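Local structure of PT26-6P (Thermococcus sp., 2WB7) at residues 10-15 with 514-519; 21-26 with 252-257; 268-273 with 377-382; 284-289 with 306-311; 352-357 with 503-508. The protein is of unknown function but is encoded by a family of mobile elements from Euryarchaea and joins immunoglobulin-like domains to a helical domain. All coordinates share one frame; numbering follows the deposited sequence.

Interaction 1: residues 10-15 with 514-519; sequences IDDVKK and KEYSNL
Tyr516 and Asp12 make the polar part of this contact: the phenol OH donates to Asp12 OD1 at 3.1 Å, meeting the anti lone pair, the one turned away from OD2. The carboxylate oxygen lies at the ring edge near its plane, and the two planes differ by 32°. Asp12 OD1 also forms a salt bridge with Lys512, which pairs with Glu515 too, so the phenol shares an oxygen with an ammonium one helical turn back. The contact thus ties the loop ahead of helix 21-34 to helix 503-523, the C-terminal helix of the helical domain, almost 500 residues on. The apolar part belongs to Ile10. Its CD1 lies 3.6 Å from Tyr516 CE1, approaching obliquely, while CG2, anti to the backbone N, points at the phenol end. Leu519 CD2 meets Ile10 along the backbone, 4.1 Å from its CA. Helix 471-499 contributes Tyr490, whose ring packs edge-to-face with that of Tyr516.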
# COMPACT_ATOMS: atom_id res chain seq x y z
N ILE A 10 -6.35 7.28 -25.38
CA ILE A 10 -6.45 6.42 -24.21
C ILE A 10 -5.65 7.04 -23.06
O ILE A 10 -4.45 7.30 -23.18
CB ILE A 10 -5.96 4.99 -24.48
CG1 ILE A 10 -6.81 4.36 -25.59
CG2 ILE A 10 -5.98 4.16 -23.21
CD1 ILE A 10 -6.42 2.96 -25.96
N ASP A 11 -6.32 7.26 -21.94
CA ASP A 11 -5.69 7.95 -20.84
C ASP A 11 -4.46 7.23 -20.33
O ASP A 11 -3.50 7.85 -19.89
CB ASP A 11 -6.70 8.16 -19.72
CG ASP A 11 -6.68 9.56 -19.23
OD1 ASP A 11 -5.81 9.84 -18.38
OD2 ASP A 11 -7.47 10.38 -19.75
N ASP A 12 -4.48 5.91 -20.39
CA ASP A 12 -3.34 5.12 -19.98
C ASP A 12 -2.16 5.43 -20.88
O ASP A 12 -1.03 5.50 -20.42
CB ASP A 12 -3.67 3.64 -20.04
CG ASP A 12 -4.82 3.26 -19.14
OD1 ASP A 12 -5.71 2.49 -19.59
OD2 ASP A 12 -4.84 3.72 -17.97
N VAL A 13 -2.42 5.64 -22.17
CA VAL A 13 -1.35 5.90 -23.11
C VAL A 13 -0.72 7.26 -22.82
O VAL A 13 0.49 7.43 -22.98
CB VAL A 13 -1.85 5.84 -24.59
CG1 VAL A 13 -0.76 6.25 -25.56
CG2 VAL A 13 -2.34 4.44 -24.92
N LYS A 14 -1.53 8.22 -22.39
CA LYS A 14 -1.01 9.55 -22.10
C LYS A 14 -0.18 9.57 -20.84
O LYS A 14 0.34 10.61 -20.46
CB LYS A 14 -2.14 10.57 -21.96
CG LYS A 14 -2.98 10.77 -23.20
CD LYS A 14 -3.98 11.87 -22.94
CE LYS A 14 -5.39 11.45 -23.33
NZ LYS A 14 -6.39 11.76 -22.24
N LYS A 15 -0.05 8.44 -20.17
CA LYS A 15 0.71 8.43 -18.93
C LYS A 15 2.05 7.72 -19.09
O LYS A 15 2.88 7.73 -18.19
CB LYS A 15 -0.10 7.81 -17.79
CG LYS A 15 -1.32 8.63 -17.44
CD LYS A 15 -2.17 7.95 -16.37
CE LYS A 15 -3.63 8.38 -16.47
NZ LYS A 15 -4.53 7.58 -15.59
N LYS A 514 -15.24 -1.33 -18.43
CA LYS A 514 -16.15 -0.21 -18.23
C LYS A 514 -15.51 1.08 -18.75
O LYS A 514 -16.19 1.96 -19.28
CB LYS A 514 -16.53 -0.08 -16.76
CG LYS A 514 -17.52 1.02 -16.48
CD LYS A 514 -18.89 0.70 -17.13
CE LYS A 514 -19.70 2.00 -17.40
NZ LYS A 514 -19.83 2.91 -16.19
N GLU A 515 -14.20 1.20 -18.58
CA GLU A 515 -13.51 2.44 -18.93
C GLU A 515 -13.46 2.66 -20.43
O GLU A 515 -13.87 3.70 -20.92
CB GLU A 515 -12.10 2.46 -18.36
CG GLU A 515 -12.05 2.70 -16.86
CD GLU A 515 -10.64 2.56 -16.31
OE1 GLU A 515 -9.68 2.50 -17.13
OE2 GLU A 515 -10.48 2.48 -15.06
N TYR A 516 -12.96 1.67 -21.16
CA TYR A 516 -12.87 1.74 -22.61
C TYR A 516 -14.25 1.81 -23.26
O TYR A 516 -14.44 2.47 -24.29
CB TYR A 516 -12.07 0.53 -23.13
CG TYR A 516 -10.59 0.66 -22.91
CD1 TYR A 516 -9.70 0.69 -23.99
CD2 TYR A 516 -10.08 0.79 -21.62
CE1 TYR A 516 -8.32 0.82 -23.77
CE2 TYR A 516 -8.72 0.91 -21.40
CZ TYR A 516 -7.85 0.94 -22.47
OH TYR A 516 -6.51 1.08 -22.23
N SER A 517 -15.22 1.14 -22.68
CA SER A 517 -16.56 1.26 -23.18
C SER A 517 -17.02 2.71 -23.09
O SER A 517 -17.56 3.26 -24.04
CB SER A 517 -17.49 0.33 -22.43
OG SER A 517 -18.82 0.54 -22.86
N ASN A 518 -16.76 3.37 -21.96
CA ASN A 518 -17.14 4.76 -21.83
C ASN A 518 -16.37 5.68 -22.76
O ASN A 518 -16.89 6.68 -23.24
CB ASN A 518 -17.05 5.25 -20.38
CG ASN A 518 -18.00 4.51 -19.45
OD1 ASN A 518 -17.85 4.56 -18.23
ND2 ASN A 518 -18.97 3.82 -20.02
N LEU A 519 -15.11 5.35 -23.01
CA LEU A 519 -14.34 6.15 -23.94
C LEU A 519 -14.99 6.03 -25.31
O LEU A 519 -15.17 7.04 -26.03
CB LEU A 519 -12.89 5.69 -23.99
CG LEU A 519 -11.97 6.49 -24.92
CD1 LEU A 519 -12.14 7.96 -24.70
CD2 LEU A 519 -10.54 6.10 -24.71

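Interaction 2: residues 21-26 with 252-257; sequences TQAAHK and WVLYQN
Leu254 reaches from its strand to the backbone of helix 21-34 between Ala23 and Ala24, and it supplies the whole of the strand's share in this contact. Its CB points toward the helix but is still 5.8 Å from Ala23 CB. One bond further, CG has closed to 4.4 Å from that same methyl. There the chain forks. CD1 continues the extended line, anti to CA (chi2 -168°), and ends 3.5 Å from Ala23 O, with Ala23 CB at 4.3 Å from it. CD2 turns off to the next residue and approaches Ala24 N and Ala24 CA, each at 4.1 Å. The fork therefore straddles the join between two small residues, whose lack of bulk lets a leucine approach main-chain atoms. No hydrogen bond crosses, and only 103 Å² is buried, which marks a small dispersion contact. Val253 points away from the helix, as expected of a strand neighbour. Around this fork, Ile269 and Ala271 of strand 266-272 flank Leu254, while Ala24 also rests on Leu287 of strand 281-290 and Phe337 of strand 336-343; helix 21-34 thus covers one face of the sheet across four successive strands.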
# COMPACT_ATOMS: atom_id res chain seq x y z
N THR A 21 12.05 7.02 -13.04
CA THR A 21 12.67 7.52 -11.81
C THR A 21 11.96 8.71 -11.14
O THR A 21 11.40 8.56 -10.06
CB THR A 21 14.15 7.86 -12.03
OG1 THR A 21 14.68 6.99 -13.04
CG2 THR A 21 14.93 7.65 -10.75
N GLN A 22 11.97 9.88 -11.77
CA GLN A 22 11.37 11.03 -11.11
C GLN A 22 9.89 10.86 -10.82
O GLN A 22 9.41 11.34 -9.79
CB GLN A 22 11.63 12.33 -11.88
CG GLN A 22 13.05 12.88 -11.68
CD GLN A 22 13.70 12.50 -10.32
OE1 GLN A 22 13.43 13.11 -9.26
NE2 GLN A 22 14.61 11.51 -10.37
N ALA A 23 9.15 10.19 -11.72
CA ALA A 23 7.73 9.93 -11.42
C ALA A 23 7.58 9.01 -10.20
O ALA A 23 6.71 9.22 -9.36
CB ALA A 23 7.01 9.34 -12.62
N ALA A 24 8.43 8.00 -10.11
CA ALA A 24 8.47 7.14 -8.93
C ALA A 24 8.69 7.94 -7.64
O ALA A 24 7.96 7.77 -6.66
CB ALA A 24 9.54 6.06 -9.08
N HIS A 25 9.71 8.80 -7.65
CA HIS A 25 10.02 9.62 -6.48
C HIS A 25 8.81 10.47 -6.11
O HIS A 25 8.38 10.46 -4.95
CB HIS A 25 11.27 10.47 -6.74
CG HIS A 25 12.54 9.68 -6.66
ND1 HIS A 25 13.54 9.79 -7.60
CD2 HIS A 25 12.97 8.75 -5.77
CE1 HIS A 25 14.54 8.98 -7.29
NE2 HIS A 25 14.21 8.34 -6.18
N LYS A 26 8.25 11.15 -7.10
CA LYS A 26 7.02 11.93 -6.93
C LYS A 26 5.93 11.14 -6.25
O LYS A 26 5.32 11.61 -5.29
CB LYS A 26 6.50 12.40 -8.29
CG LYS A 26 7.13 13.66 -8.78
CD LYS A 26 6.58 14.79 -7.96
CE LYS A 26 5.09 14.84 -8.12
NZ LYS A 26 4.78 14.98 -9.57
N TRP A 252 7.33 3.30 -19.40
CA TRP A 252 6.82 2.87 -18.11
C TRP A 252 5.54 3.60 -17.77
O TRP A 252 5.24 4.64 -18.33
CB TRP A 252 7.83 3.16 -17.01
CG TRP A 252 9.21 2.67 -17.29
CD1 TRP A 252 10.16 3.30 -18.02
CD2 TRP A 252 9.80 1.46 -16.81
NE1 TRP A 252 11.31 2.55 -18.04
CE2 TRP A 252 11.11 1.41 -17.31
CE3 TRP A 252 9.34 0.40 -16.02
CZ2 TRP A 252 11.98 0.35 -17.05
CZ3 TRP A 252 10.20 -0.65 -15.76
CH2 TRP A 252 11.50 -0.66 -16.27
N VAL A 253 4.80 3.04 -16.82
CA VAL A 253 3.73 3.75 -16.15
C VAL A 253 3.81 3.36 -14.69
O VAL A 253 4.27 2.26 -14.36
CB VAL A 253 2.38 3.31 -16.68
CG1 VAL A 253 2.09 3.92 -18.05
CG2 VAL A 253 2.32 1.80 -16.72
N LEU A 254 3.37 4.24 -13.80
CA LEU A 254 3.28 3.87 -12.40
C LEU A 254 2.04 3.03 -12.24
O LEU A 254 1.04 3.25 -12.91
CB LEU A 254 3.15 5.11 -11.54
CG LEU A 254 4.39 6.01 -11.47
CD1 LEU A 254 4.18 7.04 -10.34
CD2 LEU A 254 5.67 5.19 -11.26
N TYR A 255 2.10 2.03 -11.37
CA TYR A 255 0.90 1.24 -11.14
C TYR A 255 0.33 1.56 -9.77
O TYR A 255 1.07 1.90 -8.84
CB TYR A 255 1.19 -0.27 -11.28
CG TYR A 255 0.93 -0.81 -12.67
CD1 TYR A 255 1.90 -0.77 -13.67
CD2 TYR A 255 -0.31 -1.36 -12.99
CE1 TYR A 255 1.64 -1.26 -14.93
CE2 TYR A 255 -0.58 -1.85 -14.24
CZ TYR A 255 0.39 -1.80 -15.20
OH TYR A 255 0.10 -2.30 -16.45
N GLN A 256 -0.99 1.48 -9.63
CA GLN A 256 -1.54 1.45 -8.29
C GLN A 256 -1.01 0.14 -7.67
O GLN A 256 -0.83 -0.86 -8.38
CB GLN A 256 -3.07 1.47 -8.31
CG GLN A 256 -3.71 2.70 -8.94
CD GLN A 256 -3.42 3.98 -8.18
OE1 GLN A 256 -3.20 3.97 -6.96
NE2 GLN A 256 -3.42 5.09 -8.90
N ASN A 257 -0.75 0.15 -6.37
CA ASN A 257 -0.39 -1.06 -5.64
C ASN A 257 -1.42 -1.33 -4.57
O ASN A 257 -1.96 -0.41 -3.98
CB ASN A 257 0.97 -0.91 -4.95
CG ASN A 257 2.14 -1.08 -5.88
OD1 ASN A 257 2.71 -0.11 -6.35
ND2 ASN A 257 2.52 -2.31 -6.15

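Interaction 3: residues 268-273 with 377-382; sequences IITAAS and AEPMIS
Thr270 and Pro379 meet side chain to side chain, crossing at about a right angle. The threonine presents both of its branches: with chi1 at -63°, OG1 stands beside the backbone N and CG2 lies anti to it, and together they straddle the outer ring carbons of the proline. OG1 is 3.5 Å from Pro379 CG, and CG2 is 3.7 Å from that CG atom and 3.8 Å from Pro379 CB. The hydroxyl finds its polar partner elsewhere, in a hydrogen bond with Asn257 ND2, so its approach to the ring carbon is van der Waals packing. Two residues back, Ile268 meets Ala377 through CB atoms 4.0 Å apart. The pairing advances in the same sense along both strands, Ile268 with Ala377 and then Thr270 with Pro379, as two parallel strands require. Between them in the sheet runs strand 253-261, yet Thr270 CA and Pro379 CA are only 6.4 Å apart, well under two strand spacings of a flat sheet. The sheet must therefore bend sharply about that middle strand, an arrangement consistent with the folded-over, buried interior of an immunoglobulin-like beta domain.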
# COMPACT_ATOMS: atom_id res chain seq x y z
N ILE A 268 6.50 1.05 -1.09
CA ILE A 268 7.01 0.55 -2.35
C ILE A 268 6.24 1.21 -3.47
O ILE A 268 5.00 1.18 -3.50
CB ILE A 268 6.85 -0.97 -2.45
CG1 ILE A 268 7.71 -1.65 -1.38
CG2 ILE A 268 7.23 -1.45 -3.84
CD1 ILE A 268 7.67 -3.18 -1.48
N ILE A 269 6.97 1.84 -4.40
CA ILE A 269 6.34 2.36 -5.60
C ILE A 269 6.66 1.41 -6.75
O ILE A 269 7.79 0.91 -6.85
CB ILE A 269 6.83 3.78 -5.95
CG1 ILE A 269 6.33 4.77 -4.91
CG2 ILE A 269 6.32 4.18 -7.31
CD1 ILE A 269 4.86 4.62 -4.58
N THR A 270 5.66 1.13 -7.59
CA THR A 270 5.88 0.24 -8.73
C THR A 270 5.76 0.99 -10.03
O THR A 270 4.75 1.65 -10.29
CB THR A 270 4.85 -0.92 -8.79
OG1 THR A 270 4.96 -1.77 -7.64
CG2 THR A 270 5.10 -1.75 -10.02
N ALA A 271 6.79 0.91 -10.86
CA ALA A 271 6.65 1.31 -12.24
C ALA A 271 6.87 0.07 -13.08
O ALA A 271 7.75 -0.74 -12.78
CB ALA A 271 7.65 2.37 -12.58
N ALA A 272 6.07 -0.10 -14.13
CA ALA A 272 6.24 -1.25 -15.00
C ALA A 272 5.91 -0.89 -16.45
O ALA A 272 5.55 0.25 -16.73
CB ALA A 272 5.38 -2.39 -14.51
N SER A 273 6.06 -1.86 -17.37
CA SER A 273 5.57 -1.71 -18.74
C SER A 273 4.07 -1.68 -18.69
O SER A 273 3.47 -2.28 -17.80
CB SER A 273 5.96 -2.91 -19.59
OG SER A 273 7.27 -3.32 -19.30
N ALA A 377 3.25 -5.49 -1.31
CA ALA A 377 2.67 -4.54 -2.25
C ALA A 377 2.50 -5.27 -3.55
O ALA A 377 3.46 -5.83 -4.09
CB ALA A 377 3.58 -3.33 -2.43
N GLU A 378 1.27 -5.28 -4.05
CA GLU A 378 0.98 -5.97 -5.29
C GLU A 378 0.54 -4.98 -6.37
O GLU A 378 -0.50 -4.34 -6.25
CB GLU A 378 -0.07 -7.06 -5.07
CG GLU A 378 -0.65 -7.60 -6.35
CD GLU A 378 -1.63 -8.75 -6.15
OE1 GLU A 378 -1.85 -9.16 -4.99
OE2 GLU A 378 -2.17 -9.25 -7.16
N PRO A 379 1.36 -4.84 -7.42
CA PRO A 379 1.04 -3.96 -8.54
C PRO A 379 -0.25 -4.44 -9.17
O PRO A 379 -0.38 -5.63 -9.46
CB PRO A 379 2.20 -4.19 -9.52
CG PRO A 379 3.31 -4.67 -8.67
CD PRO A 379 2.67 -5.48 -7.59
N MSE A 380 -1.20 -3.54 -9.36
CA MSE A 380 -2.53 -3.92 -9.82
C MSE A 380 -2.51 -4.17 -11.33
O MSE A 380 -3.18 -3.47 -12.09
CB MSE A 380 -3.52 -2.85 -9.43
CG MSE A 380 -3.69 -2.72 -7.93
SE MSE A 380 -4.55 -4.28 -7.24
CE MSE A 380 -6.31 -3.62 -7.66
N ILE A 381 -1.70 -5.13 -11.75
CA ILE A 381 -1.54 -5.40 -13.16
C ILE A 381 -2.59 -6.41 -13.58
O ILE A 381 -3.35 -6.92 -12.76
CB ILE A 381 -0.13 -5.94 -13.51
CG1 ILE A 381 0.23 -7.18 -12.69
CG2 ILE A 381 0.92 -4.87 -13.30
CD1 ILE A 381 0.12 -8.52 -13.46
N SER A 382 -2.65 -6.69 -14.87
CA SER A 382 -3.45 -7.80 -15.35
C SER A 382 -2.73 -8.40 -16.55
O SER A 382 -2.23 -7.66 -17.41
CB SER A 382 -4.83 -7.33 -15.76
OG SER A 382 -5.50 -8.38 -16.45

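Interaction 4: residues 284-289 with 306-311; sequences YKFLIT and YRFVTL
Phe286 and Phe308 form an offset stack, with centroids 4.2 Å apart and planes at 15°, and this is the tight part of the contact. Phe308 CD1 sits over the centre of the Phe286 ring, whereas Phe286 CD1 falls toward the rim of the Phe308 ring, so the rings are slid rather than superposed. The two side chains come from facing strands and pass in opposite directions. Ile288 adds its tip at the ring edge, CD1 to Phe308 CZ being 3.7 Å. Beyond that the packing is looser: Ile288 CD1 is 4.5 Å from Tyr306 CB, while Lys285 and Arg307 sit outside the contact and are partly exposed. A leucine in place of Phe286 would probably leave one face of the Phe308 ring without its flat mate and open a gap between the strands. The strand axes approach to 9.8 Å at 148°, a face-to-face spacing without backbone bonds. Strand 281-290 lies between strands 266-272 and 336-343, and strand 301-314 between 319-331 and 350-364, with Ile268 and Thr270 also packing on Phe286.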
# COMPACT_ATOMS: atom_id res chain seq x y z
N TYR A 284 9.55 -4.58 -14.65
CA TYR A 284 9.12 -3.94 -13.42
C TYR A 284 10.29 -3.23 -12.80
O TYR A 284 11.43 -3.63 -12.98
CB TYR A 284 8.59 -4.96 -12.40
CG TYR A 284 7.28 -5.62 -12.81
CD1 TYR A 284 6.09 -5.25 -12.21
CD2 TYR A 284 7.26 -6.63 -13.78
CE1 TYR A 284 4.90 -5.85 -12.58
CE2 TYR A 284 6.07 -7.24 -14.16
CZ TYR A 284 4.91 -6.85 -13.56
OH TYR A 284 3.73 -7.46 -13.93
N LYS A 285 10.00 -2.18 -12.05
CA LYS A 285 11.01 -1.42 -11.34
C LYS A 285 10.35 -0.99 -10.02
O LYS A 285 9.31 -0.31 -10.03
CB LYS A 285 11.39 -0.20 -12.18
CG LYS A 285 12.87 0.17 -12.21
CD LYS A 285 13.10 1.42 -13.08
CE LYS A 285 14.57 1.58 -13.49
NZ LYS A 285 15.42 2.25 -12.43
N PHE A 286 10.92 -1.41 -8.90
CA PHE A 286 10.33 -1.08 -7.61
C PHE A 286 11.18 -0.11 -6.82
O PHE A 286 12.39 -0.27 -6.71
CB PHE A 286 10.12 -2.34 -6.78
CG PHE A 286 9.25 -3.37 -7.44
CD1 PHE A 286 9.81 -4.36 -8.24
CD2 PHE A 286 7.88 -3.38 -7.21
CE1 PHE A 286 9.01 -5.34 -8.83
CE2 PHE A 286 7.07 -4.36 -7.80
CZ PHE A 286 7.63 -5.34 -8.61
N LEU A 287 10.54 0.90 -6.25
CA LEU A 287 11.20 1.84 -5.37
C LEU A 287 10.87 1.48 -3.93
O LEU A 287 9.69 1.30 -3.59
CB LEU A 287 10.69 3.23 -5.66
CG LEU A 287 11.41 4.37 -4.97
CD1 LEU A 287 12.90 4.14 -5.08
CD2 LEU A 287 11.04 5.63 -5.67
N ILE A 288 11.88 1.35 -3.09
CA ILE A 288 11.65 1.14 -1.67
C ILE A 288 12.13 2.37 -0.90
O ILE A 288 13.29 2.72 -0.99
CB ILE A 288 12.39 -0.11 -1.16
CG1 ILE A 288 11.93 -1.35 -1.92
CG2 ILE A 288 12.12 -0.32 0.32
CD1 ILE A 288 12.59 -2.62 -1.42
N THR A 289 11.24 3.04 -0.18
CA THR A 289 11.59 4.31 0.49
C THR A 289 11.20 4.27 1.95
O THR A 289 10.06 3.95 2.27
CB THR A 289 10.80 5.50 -0.10
OG1 THR A 289 10.57 5.30 -1.50
CG2 THR A 289 11.55 6.81 0.09
N TYR A 306 14.42 -8.32 0.95
CA TYR A 306 13.30 -8.23 0.00
C TYR A 306 13.20 -9.41 -0.95
O TYR A 306 14.20 -10.09 -1.25
CB TYR A 306 13.42 -6.96 -0.85
CG TYR A 306 14.61 -6.99 -1.78
CD1 TYR A 306 14.53 -7.56 -3.04
CD2 TYR A 306 15.86 -6.45 -1.38
CE1 TYR A 306 15.62 -7.62 -3.89
CE2 TYR A 306 16.97 -6.49 -2.23
CZ TYR A 306 16.83 -7.09 -3.48
OH TYR A 306 17.89 -7.15 -4.34
N ARG A 307 12.00 -9.63 -1.46
CA ARG A 307 11.78 -10.52 -2.60
C ARG A 307 10.69 -9.96 -3.52
O ARG A 307 9.57 -9.71 -3.10
CB ARG A 307 11.38 -11.91 -2.12
CG ARG A 307 11.36 -12.95 -3.20
CD ARG A 307 11.33 -14.34 -2.62
NE ARG A 307 12.07 -15.23 -3.51
CZ ARG A 307 13.19 -15.86 -3.19
NH1 ARG A 307 13.70 -15.74 -1.97
NH2 ARG A 307 13.79 -16.63 -4.09
N PHE A 308 11.01 -9.77 -4.79
CA PHE A 308 10.01 -9.38 -5.77
C PHE A 308 9.80 -10.57 -6.67
O PHE A 308 10.78 -11.19 -7.10
CB PHE A 308 10.48 -8.16 -6.59
CG PHE A 308 10.69 -6.94 -5.75
CD1 PHE A 308 9.60 -6.16 -5.35
CD2 PHE A 308 11.95 -6.60 -5.29
CE1 PHE A 308 9.78 -5.06 -4.53
CE2 PHE A 308 12.13 -5.50 -4.47
CZ PHE A 308 11.03 -4.72 -4.10
N VAL A 309 8.54 -10.91 -6.93
CA VAL A 309 8.22 -12.10 -7.72
C VAL A 309 7.09 -11.86 -8.71
O VAL A 309 6.38 -10.87 -8.63
CB VAL A 309 7.80 -13.32 -6.82
CG1 VAL A 309 8.85 -13.56 -5.72
CG2 VAL A 309 6.41 -13.10 -6.23
N THR A 310 6.94 -12.78 -9.66
CA THR A 310 5.68 -12.93 -10.37
C THR A 310 5.21 -14.30 -9.94
O THR A 310 6.04 -15.19 -9.68
CB THR A 310 5.81 -12.90 -11.90
OG1 THR A 310 6.78 -13.86 -12.34
CG2 THR A 310 6.22 -11.54 -12.37
N LEU A 311 3.90 -14.46 -9.84
CA LEU A 311 3.33 -15.73 -9.47
C LEU A 311 2.43 -16.22 -10.59
O LEU A 311 1.47 -15.52 -10.99
CB LEU A 311 2.55 -15.58 -8.17
CG LEU A 311 3.36 -15.13 -6.95
CD1 LEU A 311 2.46 -14.93 -5.75
CD2 LEU A 311 4.43 -16.15 -6.63

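Interaction 5: residues 352-357 with 503-508; sequences DYHALG and LEQAKI
This is a buried polar contact between a strand and a helix, where strand 350-364 of the second immunoglobulin-like domain meets the first turns of helix 503-523 in the helical domain. The local axes are almost perpendicular, at 89°, and 10.3 Å apart, so one long side chain spans the gap. Gln505, extended with CG anti to its backbone N (chi1 -166°), brings its amide against Asp352 and His354. Gln505 CD lies 3.7 Å from Asp352 OD1, and the amide end sits over one face of the imidazole, the planes 23° apart. Asp352 OD2 lies in the plane of that ring, at its edge, 3.4 Å from His354 CD2. A leucine at Asp352 would probably take one polar neighbour from the Gln505 amide and leave its rotation less fixed. His354 is hydrogen-bonded through NE2 to Asp502 and through ND1 to Glu378. With two carboxylates on its nitrogens and a third at its edge, the imidazole may be pushed toward its protonated form, which would offset the acidic surroundings.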
# COMPACT_ATOMS: atom_id res chain seq x y z
N ASP A 352 -3.05 -16.89 -15.55
CA ASP A 352 -2.45 -15.57 -15.62
C ASP A 352 -1.33 -15.49 -14.61
O ASP A 352 -0.98 -16.49 -14.00
CB ASP A 352 -3.50 -14.49 -15.34
CG ASP A 352 -4.05 -14.55 -13.91
OD1 ASP A 352 -5.28 -14.40 -13.74
OD2 ASP A 352 -3.27 -14.73 -12.94
N TYR A 353 -0.76 -14.30 -14.44
CA TYR A 353 0.28 -14.07 -13.46
C TYR A 353 -0.05 -12.86 -12.58
O TYR A 353 -0.72 -11.92 -13.02
CB TYR A 353 1.61 -13.81 -14.15
CG TYR A 353 2.27 -14.99 -14.80
CD1 TYR A 353 1.77 -15.54 -15.98
CD2 TYR A 353 3.43 -15.52 -14.28
CE1 TYR A 353 2.40 -16.61 -16.58
CE2 TYR A 353 4.06 -16.58 -14.87
CZ TYR A 353 3.54 -17.13 -16.02
OH TYR A 353 4.18 -18.19 -16.60
N HIS A 354 0.45 -12.87 -11.35
CA HIS A 354 0.38 -11.74 -10.44
C HIS A 354 1.80 -11.30 -10.10
O HIS A 354 2.74 -12.11 -10.11
CB HIS A 354 -0.33 -12.14 -9.15
CG HIS A 354 -1.82 -12.28 -9.28
ND1 HIS A 354 -2.70 -11.64 -8.43
CD2 HIS A 354 -2.57 -12.99 -10.15
CE1 HIS A 354 -3.94 -11.94 -8.78
NE2 HIS A 354 -3.89 -12.77 -9.82
N ALA A 355 1.97 -10.02 -9.81
CA ALA A 355 3.26 -9.51 -9.39
C ALA A 355 3.12 -9.18 -7.92
O ALA A 355 2.08 -8.68 -7.50
CB ALA A 355 3.66 -8.28 -10.19
N LEU A 356 4.15 -9.48 -7.13
CA LEU A 356 4.14 -9.18 -5.70
C LEU A 356 5.52 -8.78 -5.22
O LEU A 356 6.54 -9.27 -5.71
CB LEU A 356 3.65 -10.38 -4.91
CG LEU A 356 3.48 -10.23 -3.40
CD1 LEU A 356 2.20 -9.51 -3.07
CD2 LEU A 356 3.46 -11.60 -2.76
N GLY A 357 5.55 -7.87 -4.25
CA GLY A 357 6.79 -7.49 -3.58
C GLY A 357 6.65 -7.65 -2.09
O GLY A 357 5.69 -7.14 -1.48
N LEU A 503 -10.78 -14.13 -9.20
CA LEU A 503 -11.79 -13.09 -9.28
C LEU A 503 -11.20 -11.70 -9.05
O LEU A 503 -11.75 -10.70 -9.53
CB LEU A 503 -12.90 -13.39 -8.27
CG LEU A 503 -14.02 -12.37 -8.16
CD1 LEU A 503 -14.62 -11.98 -9.55
CD2 LEU A 503 -15.08 -12.92 -7.19
N GLU A 504 -10.09 -11.63 -8.33
CA GLU A 504 -9.46 -10.33 -8.09
C GLU A 504 -9.00 -9.73 -9.40
O GLU A 504 -9.39 -8.62 -9.74
CB GLU A 504 -8.27 -10.45 -7.14
CG GLU A 504 -8.60 -11.11 -5.80
CD GLU A 504 -8.32 -12.63 -5.77
OE1 GLU A 504 -8.16 -13.25 -6.86
OE2 GLU A 504 -8.28 -13.21 -4.65
N GLN A 505 -8.16 -10.46 -10.13
CA GLN A 505 -7.67 -9.95 -11.41
C GLN A 505 -8.82 -9.75 -12.41
O GLN A 505 -8.76 -8.85 -13.26
CB GLN A 505 -6.55 -10.81 -11.98
CG GLN A 505 -5.80 -10.11 -13.12
CD GLN A 505 -4.48 -10.76 -13.46
OE1 GLN A 505 -3.52 -10.72 -12.67
NE2 GLN A 505 -4.41 -11.34 -14.65
N ALA A 506 -9.86 -10.57 -12.28
CA ALA A 506 -11.08 -10.43 -13.07
C ALA A 506 -11.71 -9.06 -12.88
O ALA A 506 -12.24 -8.47 -13.81
CB ALA A 506 -12.05 -11.51 -12.69
N LYS A 507 -11.67 -8.56 -11.65
CA LYS A 507 -12.33 -7.29 -11.37
C LYS A 507 -11.56 -6.13 -11.97
O LYS A 507 -12.12 -5.09 -12.33
CB LYS A 507 -12.51 -7.10 -9.86
CG LYS A 507 -13.50 -8.07 -9.24
CD LYS A 507 -13.55 -7.88 -7.72
CE LYS A 507 -14.97 -8.10 -7.19
NZ LYS A 507 -15.03 -7.89 -5.71
N ILE A 508 -10.25 -6.30 -12.08
CA ILE A 508 -9.46 -5.29 -12.77
C ILE A 508 -9.84 -5.24 -14.26
O ILE A 508 -10.19 -4.18 -14.81
CB ILE A 508 -7.96 -5.55 -12.61
CG1 ILE A 508 -7.53 -5.29 -11.16
CG2 ILE A 508 -7.20 -4.69 -13.58
CD1 ILE A 508 -6.25 -5.97 -10.75

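Overall arrangement
Interactions 3 and 4 are the core of the second immunoglobulin-like domain: both are buried, apolar in their crossing contacts, and carried by neighbouring strands 266-272 and 281-290, with Phe286 filling the space beside Thr270. Interaction 2 is smaller and partly buried, adding a helix to the other face of the same sheet. Interactions 1 and 5 instead join elements of different regions through helix 503-523, at centres 20 Å apart, and both use buried polar groups. Of these, interaction 5 links to interaction 3 through Ala377 O and Gly357 N, 2.9 Å apart, a probable backbone hydrogen bond between strands, whereas interaction 1 touches interaction 2 by packing alone. Polar chemistry thus gathers at the domain junctions, hydrocarbon within the sheet.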